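Local coordinates for putative uncharacterized protein (Coprinopsis cinerea, PDB 3W9A) that probably hydrolyses beta-glucans, as the beta-jelly-roll catalytic domain of a fungal family 131 glycoside hydrolase, at residues 62-67 / 201-206; 166-171 / 190-195. All coordinates share one frame; numbering follows the deposited sequence.

How the contacts relate
Contact 1 lies in the buried interior and contact 2 near the surface, on opposite sides of the chain's centre, with their own centres about 25 Å apart. Both reach the same antiparallel sheet of the jelly roll, 62-67 through strand 61-66 and 166-171 through strand 169-176. Their partners differ: 201-206 brings in the facing sheet, whereas 190-195 is the loop that leaves strand 182-189 on the way to strand 199-201. The chemistry follows the place in the fold. Contact 1 is mainly aliphatic packing between two sheets; contact 2 joins a backbone hydrogen bond, a small apolar patch and a lysine and an asparagine beside a common water.

Contact 1 of 2, residues 62-67 / 201-206; sequences LKVTID and VGVLRI
Val64 faces Gly202 and Ile66 faces Val203, with CA atoms 6.6 and 7.5 Å apart, where the two sheets of the beta-jelly roll pack face to face. Strands 62-66 and 203-205 run nearly parallel, at 21°, but their axes are 8.2 Å apart. The spacing is filled by side chains; each strand finds its backbone partners within its own sheet, 62-66 with strands 44-47 and 213-224 and 203-205 with strands 77-83 and 114-119. Gly202 marks the corner at which the chain turns into strand 203-205, and its backbone angles would jam a side chain against the preceding carbonyl. Beside it, Val64 CG1 meets Val203 CG2 at 3.9 Å, the two side chains crossing obliquely. Ile66 meets the other branch of Val203 at about a right angle, Ile66 CD1 lying 4.0 Å from Val203 CG1. With CG1 of Ile66 between the backbone N and the carbonyl carbon (chi1 52°), Ile66 CG2 lies anti to the carbonyl carbon and approaches Val203 O at 3.9 Å. Arg205 gives only the root of its side chain to this packing. Its guanidinium group is held by a salt bridge to Glu213 and a hydrogen bond to Val207 O, while Arg205 CB lies 3.8 Å from Ile66 CD1.

Contact 2 of 2, residues 166-171 / 190-195; sequences TAKTVG and ANTFTD
Ala190 N donates a nearly straight hydrogen bond to Lys168 O (3.1 Å, N-H...O 177°), the donor lying 31° out of the carbonyl plane. It ties the loop 190-195 to the start of strand 169-176, where Lys168 and Thr169 face Asp164 in a G1 beta bulge. Packing is tight around Thr192. With OG1 of Thr192 set between its backbone N and carbonyl carbon (chi1 53°), that oxygen presses on Lys168, 3.4 Å from CA and 3.5 Å from CG, and Thr192 CG2 sits against the peptide link between Lys168 and Thr169. An alanine at Thr192 would probably open a gap beside the Lys168 backbone and let the lysine's aliphatic chain shift. Lys168 O and Ala190 O, both acceptors, come within 2.8 Å without a hydrogen bond, an approach that is probably unfavourable. Further along the strand, Val170 CG1 touches Ala190 CB at 4.1 Å.

The outer side is looser. Lys168 and Asn191 lie side by side, pointing the same way, with Lys168 NZ 3.1 Å from Asn191 OD1. A water close to NZ donates to Asn191 OD1, which also takes a weak hydrogen bond from Phe193 N. Inward, Thr192 rests on the loop residues Phe123 and Phe165 and on Ile163 of strand 157-164, while Val170 meets Trp139 and Ala141 of strand 136-141, in the other sheet.

Contact 1 of 2, residues 62-67 / 201-206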
loop_
_atom_site.group_PDB
_atom_site.type_symbol
_atom_site.label_atom_id
_atom_site.label_comp_id
_atom_site.label_asym_id
_atom_site.label_seq_id
_atom_site.Cartn_x
_atom_site.Cartn_y
_atom_site.Cartn_z
ATOM N N LEU A 62 6.313 -2.406 -7.777
ATOM C CA LEU A 62 6.266 -3.703 -7.131
ATOM C C LEU A 62 4.996 -4.433 -7.499
ATOM O O LEU A 62 3.900 -3.889 -7.335
ATOM C CB LEU A 62 6.317 -3.526 -5.626
ATOM C CG LEU A 62 6.245 -4.792 -4.784
ATOM C CD1 LEU A 62 7.521 -5.620 -4.899
ATOM C CD2 LEU A 62 6.006 -4.414 -3.336
ATOM N N LYS A 63 5.137 -5.648 -8.018
ATOM C CA LYS A 63 3.994 -6.559 -8.156
ATOM C C LYS A 63 3.915 -7.399 -6.902
ATOM O O LYS A 63 4.839 -8.138 -6.592
ATOM C CB LYS A 63 4.152 -7.496 -9.358
ATOM C CG LYS A 63 2.845 -8.196 -9.722
ATOM C CD LYS A 63 2.986 -9.496 -10.519
ATOM C CE LYS A 63 4.118 -9.547 -11.491
ATOM N NZ LYS A 63 4.009 -10.700 -12.449
ATOM N N VAL A 64 2.808 -7.298 -6.182
ATOM C CA VAL A 64 2.609 -8.072 -4.957
ATOM C C VAL A 64 1.726 -9.233 -5.337
ATOM O O VAL A 64 0.633 -9.016 -5.803
ATOM C CB VAL A 64 1.941 -7.187 -3.868
ATOM C CG1 VAL A 64 1.385 -8.025 -2.732
ATOM C CG2 VAL A 64 2.929 -6.145 -3.359
ATOM N N THR A 65 2.194 -10.464 -5.137
ATOM C CA THR A 65 1.393 -11.639 -5.464
ATOM C C THR A 65 1.027 -12.462 -4.226
ATOM O O THR A 65 1.895 -12.849 -3.436
ATOM C CB THR A 65 2.107 -12.552 -6.511
ATOM O OG1 THR A 65 2.326 -11.831 -7.727
ATOM C CG2 THR A 65 1.276 -13.819 -6.823
ATOM N N ILE A 66 -0.262 -12.765 -4.093
ATOM C CA ILE A 66 -0.735 -13.744 -3.123
ATOM C C ILE A 66 -1.224 -15.005 -3.831
ATOM O O ILE A 66 -1.914 -14.940 -4.848
ATOM C CB ILE A 66 -1.830 -13.170 -2.201
ATOM C CG1 ILE A 66 -2.964 -12.535 -3.020
ATOM C CG2 ILE A 66 -1.206 -12.191 -1.207
ATOM C CD1 ILE A 66 -4.197 -12.142 -2.233
ATOM N N ASP A 67 -0.795 -16.160 -3.341
ATOM C CA ASP A 67 -1.349 -17.423 -3.818
ATOM C C ASP A 67 -1.635 -18.294 -2.619
ATOM O O ASP A 67 -1.502 -17.828 -1.475
ATOM C CB ASP A 67 -0.430 -18.108 -4.851
ATOM C CG ASP A 67 0.893 -18.585 -4.267
ATOM O OD1 ASP A 67 1.082 -18.638 -3.032
ATOM O OD2 ASP A 67 1.776 -18.895 -5.079
ATOM N N VAL A 201 2.448 -2.702 3.832
ATOM C CA VAL A 201 2.505 -2.389 2.423
ATOM C C VAL A 201 2.305 -3.702 1.668
ATOM O O VAL A 201 3.250 -4.446 1.434
ATOM C CB VAL A 201 3.845 -1.746 2.037
ATOM C CG1 VAL A 201 3.907 -1.495 0.545
ATOM C CG2 VAL A 201 4.053 -0.443 2.805
ATOM N N GLY A 202 1.067 -3.980 1.301
ATOM C CA GLY A 202 0.723 -5.251 0.680
ATOM C C GLY A 202 -0.730 -5.639 0.842
ATOM O O GLY A 202 -1.601 -4.775 1.000
ATOM N N VAL A 203 -0.982 -6.948 0.804
ATOM C CA VAL A 203 -2.338 -7.476 0.638
ATOM C C VAL A 203 -2.589 -8.666 1.516
ATOM O O VAL A 203 -1.764 -9.583 1.574
ATOM C CB VAL A 203 -2.576 -7.970 -0.801
ATOM C CG1 VAL A 203 -4.034 -8.362 -0.991
ATOM C CG2 VAL A 203 -2.184 -6.899 -1.789
ATOM N N LEU A 204 -3.738 -8.637 2.183
ATOM C CA LEU A 204 -4.275 -9.771 2.892
ATOM C C LEU A 204 -5.581 -10.123 2.237
ATOM O O LEU A 204 -6.407 -9.229 1.974
ATOM C CB LEU A 204 -4.499 -9.433 4.374
ATOM C CG LEU A 204 -5.156 -10.478 5.296
ATOM C CD1 LEU A 204 -4.697 -10.201 6.717
ATOM C CD2 LEU A 204 -6.683 -10.447 5.241
ATOM N N ARG A 205 -5.765 -11.410 1.952
ATOM C CA ARG A 205 -7.096 -11.949 1.619
ATOM C C ARG A 205 -7.472 -13.070 2.597
ATOM O O ARG A 205 -6.668 -13.979 2.847
ATOM C CB ARG A 205 -7.140 -12.482 0.185
ATOM C CG ARG A 205 -8.543 -12.511 -0.375
ATOM C CD ARG A 205 -8.567 -13.070 -1.785
ATOM N NE ARG A 205 -8.514 -14.520 -1.779
ATOM C CZ ARG A 205 -8.357 -15.279 -2.855
ATOM N NH1 ARG A 205 -8.214 -14.744 -4.073
ATOM N NH2 ARG A 205 -8.358 -16.589 -2.714
ATOM N N ILE A 206 -8.695 -13.023 3.120
ATOM C CA ILE A 206 -9.111 -13.977 4.151
ATOM C C ILE A 206 -9.255 -15.386 3.576
ATOM O O ILE A 206 -8.664 -16.317 4.109
ATOM C CB ILE A 206 -10.398 -13.546 4.889
ATOM C CG1 ILE A 206 -10.165 -12.257 5.687
ATOM C CG2 ILE A 206 -10.875 -14.622 5.871
ATOM C CD1 ILE A 206 -11.440 -11.592 6.151
#

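Contact 2 of 2, residues 166-171 / 190-195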
loop_
_atom_site.group_PDB
_atom_site.type_symbol
_atom_site.label_atom_id
_atom_site.label_comp_id
_atom_site.label_asym_id
_atom_site.label_seq_id
_atom_site.Cartn_x
_atom_site.Cartn_y
_atom_site.Cartn_z
ATOM N N THR A 166 -1.976 13.609 16.484
ATOM C CA THR A 166 -2.246 14.377 17.701
ATOM C C THR A 166 -3.766 14.443 17.971
ATOM O O THR A 166 -4.234 14.068 19.041
ATOM C CB THR A 166 -1.665 15.790 17.543
ATOM O OG1 THR A 166 -0.294 15.686 17.110
ATOM C CG2 THR A 166 -1.773 16.582 18.846
ATOM N N ALA A 167 -4.534 14.894 16.992
ATOM C CA ALA A 167 -5.993 14.926 17.118
ATOM C C ALA A 167 -6.618 13.540 16.978
ATOM O O ALA A 167 -7.784 13.341 17.309
ATOM C CB ALA A 167 -6.586 15.881 16.095
ATOM N N LYS A 168 -5.842 12.571 16.496
ATOM C CA LYS A 168 -6.327 11.197 16.281
ATOM C C LYS A 168 -7.416 11.158 15.207
ATOM O O LYS A 168 -8.500 10.607 15.395
ATOM C CB LYS A 168 -6.754 10.535 17.605
ATOM C CG LYS A 168 -5.564 10.141 18.477
ATOM C CD LYS A 168 -5.943 9.862 19.922
ATOM C CE LYS A 168 -6.859 8.653 20.075
ATOM N NZ LYS A 168 -6.132 7.361 19.929
ATOM N N THR A 169 -7.099 11.759 14.065
ATOM C CA THR A 169 -7.966 11.724 12.894
ATOM C C THR A 169 -7.193 11.364 11.622
ATOM O O THR A 169 -5.976 11.564 11.527
ATOM C CB THR A 169 -8.664 13.073 12.644
ATOM O OG1 THR A 169 -7.693 14.072 12.277
ATOM C CG2 THR A 169 -9.464 13.517 13.871
ATOM N N VAL A 170 -7.943 10.877 10.639
ATOM C CA VAL A 170 -7.413 10.539 9.323
ATOM C C VAL A 170 -8.366 10.974 8.180
ATOM O O VAL A 170 -9.577 10.740 8.223
ATOM C CB VAL A 170 -7.097 9.034 9.222
ATOM C CG1 VAL A 170 -8.337 8.188 9.452
ATOM C CG2 VAL A 170 -6.475 8.709 7.880
ATOM N N GLY A 171 -7.801 11.643 7.187
ATOM C CA GLY A 171 -8.497 11.967 5.949
ATOM C C GLY A 171 -7.851 11.254 4.786
ATOM O O GLY A 171 -6.885 10.484 4.964
ATOM N N ALA A 190 -10.347 8.369 14.403
ATOM C CA ALA A 190 -9.927 6.979 14.449
ATOM C C ALA A 190 -8.831 6.845 15.474
ATOM O O ALA A 190 -8.161 7.828 15.810
ATOM C CB ALA A 190 -9.431 6.518 13.081
ATOM N N ASN A 191 -8.630 5.626 15.961
ATOM C CA ASN A 191 -7.521 5.360 16.864
ATOM C C ASN A 191 -6.246 5.200 16.032
ATOM O O ASN A 191 -5.944 4.120 15.533
ATOM C CB ASN A 191 -7.797 4.136 17.731
ATOM C CG ASN A 191 -6.665 3.849 18.708
ATOM O OD1 ASN A 191 -5.645 4.551 18.739
ATOM N ND2 ASN A 191 -6.837 2.815 19.507
ATOM N N THR A 192 -5.517 6.302 15.882
ATOM C CA THR A 192 -4.402 6.387 14.942
ATOM C C THR A 192 -3.069 5.884 15.491
ATOM O O THR A 192 -2.024 6.183 14.918
ATOM C CB THR A 192 -4.193 7.848 14.511
ATOM O OG1 THR A 192 -4.076 8.667 15.684
ATOM C CG2 THR A 192 -5.363 8.325 13.662
ATOM N N PHE A 193 -3.084 5.133 16.589
ATOM C CA PHE A 193 -1.841 4.682 17.159
ATOM C C PHE A 193 -1.100 3.800 16.166
ATOM O O PHE A 193 -1.657 2.857 15.610
ATOM C CB PHE A 193 -2.008 3.907 18.470
ATOM C CG PHE A 193 -0.707 3.318 18.953
ATOM C CD1 PHE A 193 0.244 4.129 19.551
ATOM C CD2 PHE A 193 -0.400 1.981 18.734
ATOM C CE1 PHE A 193 1.457 3.611 19.967
ATOM C CE2 PHE A 193 0.811 1.459 19.147
ATOM C CZ PHE A 193 1.737 2.276 19.768
ATOM N N THR A 194 0.163 4.129 15.948
ATOM C CA THR A 194 1.075 3.224 15.268
ATOM C C THR A 194 2.369 3.125 16.060
ATOM O O THR A 194 2.794 4.105 16.676
ATOM C CB THR A 194 1.356 3.686 13.833
ATOM O OG1 THR A 194 2.415 2.921 13.288
ATOM C CG2 THR A 194 1.766 5.152 13.793
ATOM N N ASP A 195 2.990 1.952 16.033
ATOM C CA ASP A 195 4.302 1.744 16.661
ATOM C C ASP A 195 5.454 1.953 15.666
ATOM O O ASP A 195 6.599 1.591 15.932
ATOM C CB ASP A 195 4.354 0.352 17.298
ATOM C CG ASP A 195 4.364 -0.789 16.280
ATOM O OD1 ASP A 195 4.378 -0.575 15.060
ATOM O OD2 ASP A 195 4.358 -1.934 16.728
HETATM O O HOH W 1 -4.266 5.886 20.681
#